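Local coordinates for protein type III effector HopU1 (Pseudomonas syringae pv. tomato, PDB 3U0J) that probably transfers ADP-ribose from NAD+ to arginine side chains of target proteins, as a bacterial type III effector acting in plant immunity, at residues F164-R170 with M198-K204; I218-L224 with H263-Q269. All blocks are in the same frame, centred on the assembly; numbering follows the deposited sequence.

Interaction 1. Residues F164-R170 with M198-K204; sequences FRGTVYR and MSTTRIK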
ATOM      1  N   PHE A 164       8.496   5.490 -10.067  1.00 22.97           N
ATOM      2  CA  PHE A 164       7.938   6.823 -10.032  1.00 22.15           C
ATOM      3  C   PHE A 164       8.839   7.659  -9.155  1.00 24.11           C
ATOM      4  O   PHE A 164       9.329   7.194  -8.121  1.00 20.97           O
ATOM      5  CB  PHE A 164       6.505   6.810  -9.483  1.00 22.59           C
ATOM      6  CG  PHE A 164       5.942   8.180  -9.205  1.00 21.44           C
ATOM      7  CD1 PHE A 164       5.177   8.834 -10.148  1.00 26.05           C
ATOM      8  CD2 PHE A 164       6.181   8.812  -8.000  1.00 24.43           C
ATOM      9  CE1 PHE A 164       4.663  10.093  -9.892  1.00 27.07           C
ATOM     10  CE2 PHE A 164       5.667  10.073  -7.734  1.00 24.36           C
ATOM     11  CZ  PHE A 164       4.910  10.713  -8.680  1.00 25.83           C
ATOM     12  N   ARG A 165       9.081   8.882  -9.606  1.00 25.74           N
ATOM     13  CA  ARG A 165       9.786   9.861  -8.820  1.00 25.92           C
ATOM     14  C   ARG A 165       8.973  11.142  -8.955  1.00 25.24           C
ATOM     15  O   ARG A 165       8.379  11.403  -9.996  1.00 24.88           O
ATOM     16  CB  ARG A 165      11.235  10.006  -9.300  1.00 30.14           C
ATOM     17  CG  ARG A 165      11.447  10.974 -10.444  1.00 39.23           C
ATOM     18  CD  ARG A 165      12.816  10.778 -11.092  1.00 47.41           C
ATOM     19  NE  ARG A 165      12.754   9.823 -12.197  1.00 66.73           N
ATOM     20  CZ  ARG A 165      12.914  10.135 -13.483  1.00 63.07           C
ATOM     21  NH1 ARG A 165      13.171  11.389 -13.848  1.00 55.42           N
ATOM     22  NH2 ARG A 165      12.825   9.185 -14.407  1.00 55.77           N
ATOM     23  N   GLY A 166       8.883  11.912  -7.880  1.00 28.27           N
ATOM     24  CA  GLY A 166       8.021  13.078  -7.895  1.00 25.83           C
ATOM     25  C   GLY A 166       7.222  13.253  -6.625  1.00 23.73           C
ATOM     26  O   GLY A 166       7.472  12.596  -5.622  1.00 24.69           O
ATOM     27  N   THR A 167       6.246  14.146  -6.675  1.00 24.77           N
ATOM     28  CA  THR A 167       5.481  14.506  -5.493  1.00 24.33           C
ATOM     29  C   THR A 167       4.163  13.749  -5.437  1.00 21.12           C
ATOM     30  O   THR A 167       3.443  13.659  -6.429  1.00 20.88           O
ATOM     31  CB  THR A 167       5.224  16.038  -5.434  1.00 23.30           C
ATOM     32  OG1 THR A 167       6.467  16.720  -5.209  1.00 23.40           O
ATOM     33  CG2 THR A 167       4.258  16.380  -4.314  1.00 18.69           C
ATOM     34  N   VAL A 168       3.870  13.190  -4.268  1.00 18.08           N
ATOM     35  CA  VAL A 168       2.607  12.528  -4.018  1.00 17.23           C
ATOM     36  C   VAL A 168       2.142  13.040  -2.680  1.00 21.95           C
ATOM     37  O   VAL A 168       2.907  13.724  -1.987  1.00 19.73           O
ATOM     38  CB  VAL A 168       2.766  11.024  -3.907  1.00 18.73           C
ATOM     39  CG1 VAL A 168       3.197  10.440  -5.231  1.00 20.50           C
ATOM     40  CG2 VAL A 168       3.768  10.681  -2.814  1.00 17.04           C
ATOM     41  N   TYR A 169       0.904  12.696  -2.317  1.00 19.45           N
ATOM     42  CA  TYR A 169       0.252  13.239  -1.136  1.00 17.01           C
ATOM     43  C   TYR A 169      -0.427  12.142  -0.324  1.00 20.76           C
ATOM     44  O   TYR A 169      -0.765  11.086  -0.855  1.00 22.21           O
ATOM     45  CB  TYR A 169      -0.780  14.297  -1.535  1.00 19.71           C
ATOM     46  CG  TYR A 169      -0.210  15.434  -2.362  1.00 25.35           C
ATOM     47  CD1 TYR A 169       0.323  16.577  -1.757  1.00 20.83           C
ATOM     48  CD2 TYR A 169      -0.205  15.364  -3.753  1.00 25.35           C
ATOM     49  CE1 TYR A 169       0.849  17.600  -2.515  1.00 21.64           C
ATOM     50  CE2 TYR A 169       0.313  16.389  -4.521  1.00 25.28           C
ATOM     51  CZ  TYR A 169       0.841  17.499  -3.900  1.00 25.57           C
ATOM     52  OH  TYR A 169       1.343  18.501  -4.694  1.00 25.82           O
ATOM     53  N   ARG A 170      -0.618  12.418   0.967  1.00 20.34           N
ATOM     54  CA  ARG A 170      -1.238  11.511   1.929  1.00 20.84           C
ATOM     55  C   ARG A 170      -2.086  12.357   2.834  1.00 22.67           C
ATOM     56  O   ARG A 170      -1.651  13.420   3.272  1.00 21.24           O
ATOM     57  CB  ARG A 170      -0.189  10.891   2.840  1.00 24.55           C
ATOM     58  CG  ARG A 170       0.280   9.532   2.464  1.00 26.81           C
ATOM     59  CD  ARG A 170      -0.578   8.462   3.086  1.00 32.21           C
ATOM     60  NE  ARG A 170      -0.164   8.091   4.435  1.00 33.84           N
ATOM     61  CZ  ARG A 170      -0.781   7.144   5.141  1.00 47.25           C
ATOM     62  NH1 ARG A 170      -1.827   6.487   4.598  1.00 33.86           N
ATOM     63  NH2 ARG A 170      -0.358   6.863   6.381  1.00 36.18           N
ATOM     64  N   MET A 198       3.191   1.935   2.373  1.00 15.44           N
ATOM     65  CA  MET A 198       2.581   3.262   2.314  1.00 13.13           C
ATOM     66  C   MET A 198       1.823   3.505   1.022  1.00 15.91           C
ATOM     67  O   MET A 198       2.271   3.150  -0.080  1.00 19.08           O
ATOM     68  CB  MET A 198       3.578   4.389   2.526  1.00 14.74           C
ATOM     69  CG  MET A 198       2.877   5.656   3.022  1.00 20.92           C
ATOM     70  SD  MET A 198       3.914   7.114   3.075  1.00 18.87           S
ATOM     71  CE  MET A 198       4.919   6.767   4.498  1.00 21.50           C
ATOM     72  N   SER A 199       0.656   4.108   1.166  1.00 14.82           N
ATOM     73  CA  SER A 199      -0.206   4.361   0.032  1.00 15.16           C
ATOM     74  C   SER A 199      -0.348   5.852  -0.108  1.00 17.19           C
ATOM     75  O   SER A 199      -0.606   6.552   0.869  1.00 22.50           O
ATOM     76  CB  SER A 199      -1.571   3.726   0.265  1.00 16.82           C
ATOM     77  OG  SER A 199      -2.469   4.104  -0.754  1.00 24.84           O
ATOM     78  N   THR A 200      -0.172   6.349  -1.317  1.00 16.52           N
ATOM     79  CA  THR A 200      -0.143   7.789  -1.526  1.00 19.80           C
ATOM     80  C   THR A 200      -0.867   8.120  -2.822  1.00 20.12           C
ATOM     81  O   THR A 200      -1.151   7.225  -3.617  1.00 18.30           O
ATOM     82  CB  THR A 200       1.316   8.303  -1.606  1.00 20.61           C
ATOM     83  OG1 THR A 200       1.910   7.897  -2.853  1.00 20.34           O
ATOM     84  CG2 THR A 200       2.156   7.767  -0.430  1.00 16.73           C
ATOM     85  N   THR A 201      -1.167   9.392  -3.050  1.00 18.50           N
ATOM     86  CA  THR A 201      -1.849   9.748  -4.289  1.00 22.43           C
ATOM     87  C   THR A 201      -1.168  10.912  -4.988  1.00 21.88           C
ATOM     88  O   THR A 201      -0.670  11.817  -4.340  1.00 20.88           O
ATOM     89  CB  THR A 201      -3.326  10.080  -4.052  1.00 19.46           C
ATOM     90  OG1 THR A 201      -3.938  10.410  -5.298  1.00 26.35           O
ATOM     91  CG2 THR A 201      -3.439  11.257  -3.155  1.00 22.70           C
ATOM     92  N   ARG A 202      -1.139  10.875  -6.314  1.00 23.30           N
ATOM     93  CA  ARG A 202      -0.605  11.992  -7.088  1.00 26.88           C
ATOM     94  C   ARG A 202      -1.488  13.248  -7.030  1.00 27.23           C
ATOM     95  O   ARG A 202      -1.015  14.366  -7.239  1.00 23.89           O
ATOM     96  CB  ARG A 202      -0.428  11.578  -8.537  1.00 26.37           C
ATOM     97  CG  ARG A 202       0.890  10.922  -8.831  1.00 33.17           C
ATOM     98  CD  ARG A 202       0.954  10.525 -10.301  1.00 41.03           C
ATOM     99  NE  ARG A 202       0.230   9.281 -10.516  1.00 48.40           N
ATOM    100  CZ  ARG A 202       0.504   8.422 -11.492  1.00 51.55           C
ATOM    101  NH1 ARG A 202       1.487   8.693 -12.353  1.00 41.02           N
ATOM    102  NH2 ARG A 202      -0.199   7.292 -11.601  1.00 47.00           N
ATOM    103  N   ILE A 203      -2.769  13.054  -6.742  1.00 24.71           N
ATOM    104  CA  ILE A 203      -3.735  14.132  -6.796  1.00 25.26           C
ATOM    105  C   ILE A 203      -3.983  14.765  -5.421  1.00 28.51           C
ATOM    106  O   ILE A 203      -4.567  14.132  -4.525  1.00 24.46           O
ATOM    107  CB  ILE A 203      -5.065  13.617  -7.363  1.00 29.75           C
ATOM    108  CG1 ILE A 203      -4.818  12.699  -8.572  1.00 34.24           C
ATOM    109  CG2 ILE A 203      -5.973  14.773  -7.722  1.00 29.95           C
ATOM    110  CD1 ILE A 203      -6.017  11.771  -8.905  1.00 33.18           C
ATOM    111  N   LYS A 204      -3.554  16.019  -5.266  1.00 25.60           N
ATOM    112  CA  LYS A 204      -3.761  16.749  -4.026  1.00 24.58           C
ATOM    113  C   LYS A 204      -5.181  16.598  -3.493  1.00 29.66           C
ATOM    114  O   LYS A 204      -5.377  16.341  -2.309  1.00 28.56           O
ATOM    115  CB  LYS A 204      -3.412  18.225  -4.185  1.00 25.80           C
ATOM    116  CG  LYS A 204      -2.060  18.579  -3.624  1.00 30.04           C
ATOM    117  CD  LYS A 204      -1.711  20.061  -3.773  1.00 30.77           C
ATOM    118  CE  LYS A 204      -2.145  20.873  -2.558  1.00 29.94           C
ATOM    119  NZ  LYS A 204      -1.651  22.296  -2.617  1.00 32.07           N
TER
HETATM  120  O   HOH W   1       1.710  14.959  -8.111  1.00 21.62           O
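Two backbone hydrogen bonds make one antiparallel bridge: Tyr169 N donates to Thr201 O (2.7 Å, 145°) and Thr201 N to Tyr169 O (2.8 Å, 164°). The axes of strands 167-170 and 199-201 lie at 115°, consistent with a single bridge. Just beyond it, a water donates to both Thr167 O (2.7 Å) and Arg202 O (2.9 Å). Thr201 OG1 accepts from Ile203 N (3.2 Å), an ST turn; the same OG1 is also hydrogen-bonded to the backbone O of Glu239.

Packing surrounds this crossing. Val168 CG2 lies 3.3 Å from Thr200 OG1, which is hydrogen-bonded to Ile242 O. Phe164 CE1 is 3.8 Å from Arg202 CD, while Arg202 NH2 forms a salt bridge with Asp229 OD2. Lys204 CG lies over one face of the Tyr169 ring, and Met198 CG over one face of the Arg170 guanidinium, 4.1 Å from Arg170 NE. Arg170, Ser199-Thr200-Thr201 and Glu239/Glu241 match the R-S-E signature of arginine-specific ADP-ribosyltransferases, consistent with a place at the NAD+ site.

The crossing joins two sheets: 167-172 pairs with 218-224 in the mixed sheet, whereas 199-201 pairs with 241-243, whose Ile242 touches Phe164, Val168 and Arg202.

Interaction 2. Residues I218-L224 with H263-Q269; sequences IAFQISL and HLFVLSQ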
ATOM      1  N   ILE A 218      -4.254  16.040   8.982  1.00 23.07           N
ATOM      2  CA  ILE A 218      -2.807  15.953   8.776  1.00 23.22           C
ATOM      3  C   ILE A 218      -2.469  15.649   7.318  1.00 23.21           C
ATOM      4  O   ILE A 218      -2.859  14.612   6.790  1.00 25.39           O
ATOM      5  CB  ILE A 218      -2.200  14.880   9.675  1.00 25.29           C
ATOM      6  CG1 ILE A 218      -2.502  15.219  11.142  1.00 25.55           C
ATOM      7  CG2 ILE A 218      -0.710  14.745   9.419  1.00 19.83           C
ATOM      8  CD1 ILE A 218      -2.206  14.080  12.107  1.00 22.74           C
ATOM      9  N   ALA A 219      -1.767  16.558   6.656  1.00 21.03           N
ATOM     10  CA  ALA A 219      -1.386  16.326   5.264  1.00 21.88           C
ATOM     11  C   ALA A 219       0.092  16.016   5.148  1.00 21.69           C
ATOM     12  O   ALA A 219       0.917  16.618   5.834  1.00 22.56           O
ATOM     13  CB  ALA A 219      -1.735  17.529   4.390  1.00 21.29           C
ATOM     14  N   PHE A 220       0.424  15.082   4.270  1.00 20.07           N
ATOM     15  CA  PHE A 220       1.811  14.766   3.992  1.00 19.70           C
ATOM     16  C   PHE A 220       2.117  15.086   2.548  1.00 20.96           C
ATOM     17  O   PHE A 220       1.461  14.581   1.633  1.00 19.82           O
ATOM     18  CB  PHE A 220       2.084  13.289   4.240  1.00 20.83           C
ATOM     19  CG  PHE A 220       2.101  12.913   5.682  1.00 25.05           C
ATOM     20  CD1 PHE A 220       3.259  12.992   6.415  1.00 25.33           C
ATOM     21  CD2 PHE A 220       0.953  12.475   6.313  1.00 31.38           C
ATOM     22  CE1 PHE A 220       3.278  12.638   7.762  1.00 28.55           C
ATOM     23  CE2 PHE A 220       0.977  12.114   7.662  1.00 30.58           C
ATOM     24  CZ  PHE A 220       2.147  12.196   8.378  1.00 23.98           C
ATOM     25  N   GLN A 221       3.113  15.933   2.335  1.00 19.82           N
ATOM     26  CA  GLN A 221       3.551  16.209   0.989  1.00 17.53           C
ATOM     27  C   GLN A 221       4.879  15.538   0.822  1.00 20.18           C
ATOM     28  O   GLN A 221       5.877  15.974   1.388  1.00 23.04           O
ATOM     29  CB  GLN A 221       3.692  17.694   0.761  1.00 19.43           C
ATOM     30  CG  GLN A 221       4.226  18.022  -0.607  1.00 19.63           C
ATOM     31  CD  GLN A 221       4.390  19.500  -0.783  1.00 22.95           C
ATOM     32  OE1 GLN A 221       3.430  20.265  -0.629  1.00 26.93           O
ATOM     33  NE2 GLN A 221       5.610  19.924  -1.099  1.00 20.06           N
ATOM     34  N   ILE A 222       4.878  14.459   0.055  1.00 22.38           N
ATOM     35  CA  ILE A 222       6.021  13.565  -0.033  1.00 20.35           C
ATOM     36  C   ILE A 222       6.640  13.644  -1.414  1.00 21.44           C
ATOM     37  O   ILE A 222       5.941  13.577  -2.430  1.00 22.41           O
ATOM     38  CB  ILE A 222       5.558  12.134   0.198  1.00 16.48           C
ATOM     39  CG1 ILE A 222       4.643  12.086   1.417  1.00 15.29           C
ATOM     40  CG2 ILE A 222       6.728  11.206   0.326  1.00 17.25           C
ATOM     41  CD1 ILE A 222       4.083  10.722   1.696  1.00 19.36           C
ATOM     42  N   SER A 223       7.951  13.817  -1.461  1.00 21.05           N
ATOM     43  CA  SER A 223       8.641  13.700  -2.727  1.00 24.52           C
ATOM     44  C   SER A 223       9.438  12.400  -2.714  1.00 28.46           C
ATOM     45  O   SER A 223      10.221  12.130  -1.792  1.00 27.56           O
ATOM     46  CB  SER A 223       9.529  14.911  -2.998  1.00 28.16           C
ATOM     47  OG  SER A 223      10.645  14.910  -2.139  1.00 37.28           O
ATOM     48  N   LEU A 224       9.204  11.586  -3.737  1.00 25.76           N
ATOM     49  CA  LEU A 224       9.728  10.241  -3.779  1.00 23.70           C
ATOM     50  C   LEU A 224      10.854  10.167  -4.777  1.00 27.43           C
ATOM     51  O   LEU A 224      10.776  10.741  -5.874  1.00 27.10           O
ATOM     52  CB  LEU A 224       8.624   9.279  -4.211  1.00 23.97           C
ATOM     53  CG  LEU A 224       7.395   9.231  -3.305  1.00 21.67           C
ATOM     54  CD1 LEU A 224       6.225   8.605  -4.032  1.00 21.66           C
ATOM     55  CD2 LEU A 224       7.712   8.466  -2.024  1.00 19.50           C
ATOM     56  N   HIS A 263      -2.453  20.508   9.622  1.00 28.57           N
ATOM     57  CA  HIS A 263      -1.005  20.599   9.585  1.00 27.01           C
ATOM     58  C   HIS A 263      -0.430  19.956   8.342  1.00 25.10           C
ATOM     59  O   HIS A 263      -0.999  19.027   7.785  1.00 28.67           O
ATOM     60  CB  HIS A 263      -0.414  19.991  10.846  1.00 23.97           C
ATOM     61  CG  HIS A 263      -1.025  20.531  12.096  1.00 25.69           C
ATOM     62  ND1 HIS A 263      -0.430  21.526  12.842  1.00 23.42           N
ATOM     63  CD2 HIS A 263      -2.202  20.247  12.706  1.00 22.86           C
ATOM     64  CE1 HIS A 263      -1.206  21.817  13.872  1.00 26.84           C
ATOM     65  NE2 HIS A 263      -2.290  21.058  13.811  1.00 26.21           N
ATOM     66  N   LEU A 264       0.701  20.475   7.902  1.00 21.93           N
ATOM     67  CA  LEU A 264       1.317  19.980   6.708  1.00 21.26           C
ATOM     68  C   LEU A 264       2.730  19.587   7.040  1.00 20.03           C
ATOM     69  O   LEU A 264       3.507  20.409   7.518  1.00 23.45           O
ATOM     70  CB  LEU A 264       1.327  21.072   5.638  1.00 22.96           C
ATOM     71  CG  LEU A 264       2.289  20.824   4.471  1.00 20.93           C
ATOM     72  CD1 LEU A 264       1.802  19.690   3.600  1.00 20.58           C
ATOM     73  CD2 LEU A 264       2.443  22.055   3.640  1.00 19.33           C
ATOM     74  N   PHE A 265       3.074  18.331   6.791  1.00 19.72           N
ATOM     75  CA  PHE A 265       4.468  17.904   6.897  1.00 19.70           C
ATOM     76  C   PHE A 265       5.018  17.578   5.533  1.00 21.47           C
ATOM     77  O   PHE A 265       4.416  16.816   4.771  1.00 22.17           O
ATOM     78  CB  PHE A 265       4.615  16.712   7.833  1.00 15.06           C
ATOM     79  CG  PHE A 265       4.022  16.954   9.154  1.00 15.74           C
ATOM     80  CD1 PHE A 265       4.785  17.485  10.171  1.00 15.91           C
ATOM     81  CD2 PHE A 265       2.675  16.714   9.370  1.00 17.82           C
ATOM     82  CE1 PHE A 265       4.224  17.759  11.397  1.00 18.84           C
ATOM     83  CE2 PHE A 265       2.100  16.967  10.589  1.00 18.36           C
ATOM     84  CZ  PHE A 265       2.876  17.495  11.613  1.00 21.61           C
ATOM     85  N   VAL A 266       6.150  18.184   5.210  1.00 22.61           N
ATOM     86  CA  VAL A 266       6.792  17.908   3.943  1.00 25.03           C
ATOM     87  C   VAL A 266       7.801  16.820   4.174  1.00 23.51           C
ATOM     88  O   VAL A 266       8.682  16.957   5.014  1.00 22.99           O
ATOM     89  CB  VAL A 266       7.485  19.141   3.359  1.00 26.04           C
ATOM     90  CG1 VAL A 266       8.417  18.716   2.232  1.00 25.41           C
ATOM     91  CG2 VAL A 266       6.445  20.146   2.877  1.00 18.59           C
ATOM     92  N   LEU A 267       7.640  15.728   3.436  1.00 25.07           N
ATOM     93  CA  LEU A 267       8.483  14.552   3.581  1.00 23.68           C
ATOM     94  C   LEU A 267       9.422  14.355   2.396  1.00 21.83           C
ATOM     95  O   LEU A 267       9.112  14.733   1.274  1.00 24.63           O
ATOM     96  CB  LEU A 267       7.611  13.317   3.745  1.00 22.62           C
ATOM     97  CG  LEU A 267       7.359  12.878   5.181  1.00 22.74           C
ATOM     98  CD1 LEU A 267       6.918  14.038   6.027  1.00 22.40           C
ATOM     99  CD2 LEU A 267       6.335  11.754   5.206  1.00 21.97           C
ATOM    100  N   SER A 268      10.570  13.747   2.654  1.00 21.96           N
ATOM    101  CA  SER A 268      11.522  13.447   1.597  1.00 23.67           C
ATOM    102  C   SER A 268      12.019  12.002   1.725  1.00 28.63           C
ATOM    103  O   SER A 268      12.576  11.621   2.756  1.00 28.25           O
ATOM    104  CB  SER A 268      12.689  14.414   1.667  1.00 23.94           C
ATOM    105  OG  SER A 268      13.452  14.352   0.491  1.00 34.46           O
ATOM    106  N   GLN A 269      11.805  11.200   0.684  1.00 26.47           N
ATOM    107  CA  GLN A 269      12.186   9.792   0.723  1.00 23.18           C
ATOM    108  C   GLN A 269      13.700   9.605   0.732  1.00 27.36           C
ATOM    109  O   GLN A 269      14.437  10.299   0.020  1.00 30.83           O
ATOM    110  CB  GLN A 269      11.589   9.038  -0.460  1.00 23.42           C
ATOM    111  CG  GLN A 269      11.762   7.539  -0.377  1.00 22.18           C
ATOM    112  CD  GLN A 269      11.289   6.827  -1.633  1.00 23.85           C
ATOM    113  OE1 GLN A 269      11.230   7.422  -2.715  1.00 22.90           O
ATOM    114  NE2 GLN A 269      10.943   5.547  -1.495  1.00 19.61           N
TER
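Within the mixed sheet of the ADP-ribosyltransferase fold, 218-224 and 263-269 run side by side as parallel strands, their axes 4.5 Å apart at closest and 22° off exact alignment. Six backbone hydrogen bonds, with N-H...O angles of 166° to 175°, fix the register. Each of Ala219, Gln221 and Ser223 brackets one residue opposite: Gln221 N, for example, donates to Phe265 O (2.9 Å) while Gln221 O accepts from Leu267 N (2.7 Å), spanning Val266.

Shape differs between the two faces. On the face of Ile218, Phe220, Ile222, Phe265 and Leu267, large side chains mesh both in register and diagonally. Leu267 fills the notch between two neighbours, its CD2 3.5 Å from Phe220 CD1 on the diagonal and its CB 4.0 Å from Ile222 CG1 directly opposite. Phe220 CD1 also touches its in-register partner, at 4.2 Å from Phe265 CB, and Phe265 presents its ring edge diagonally to Ile218, CE2 to CG2 3.8 Å. Helix 176-188 packs against the Ile218, Phe220, His263 and Phe265 end of this face: Leu182 touches both phenylalanines, and Tyr183 meets Phe265 edge-to-face and hydrogen-bonds His263 ND1. Ile222 instead meets Met198 and Phe250.

The reverse face has a hollow at Ala219. Leu264 leans into it, bringing CD1 within 4.2 Å of Ala219 CB and 4.0 Å of Gln221 CB.

At the far end Gln269 reaches across the strand end: its OE1 lies 3.4 Å from Leu224 CA and accepts a hydrogen bond from Arg226 N.

How the interactions relate
Strands 167-172 and 218-224 are neighbours in the mixed sheet, so the two contacts, with centres about 9 Å apart, are directly coupled: Val168 N to Ile222 O and Gly166 O to Leu224 N, both 2.8 Å, are probable hydrogen bonds, and Val168 CG2 packs on Leu224 CD1 at 3.4 Å. Interaction 2 is regular pairing inside that sheet, burying 667 Å² with eight of 14 touching residues buried and largely apolar meshing. Interaction 1 departs from the sheet's outermost strand toward a second sheet; it buries 530 Å², only four of its 12 touching residues are buried, and it mixes backbone, water and charged side chains.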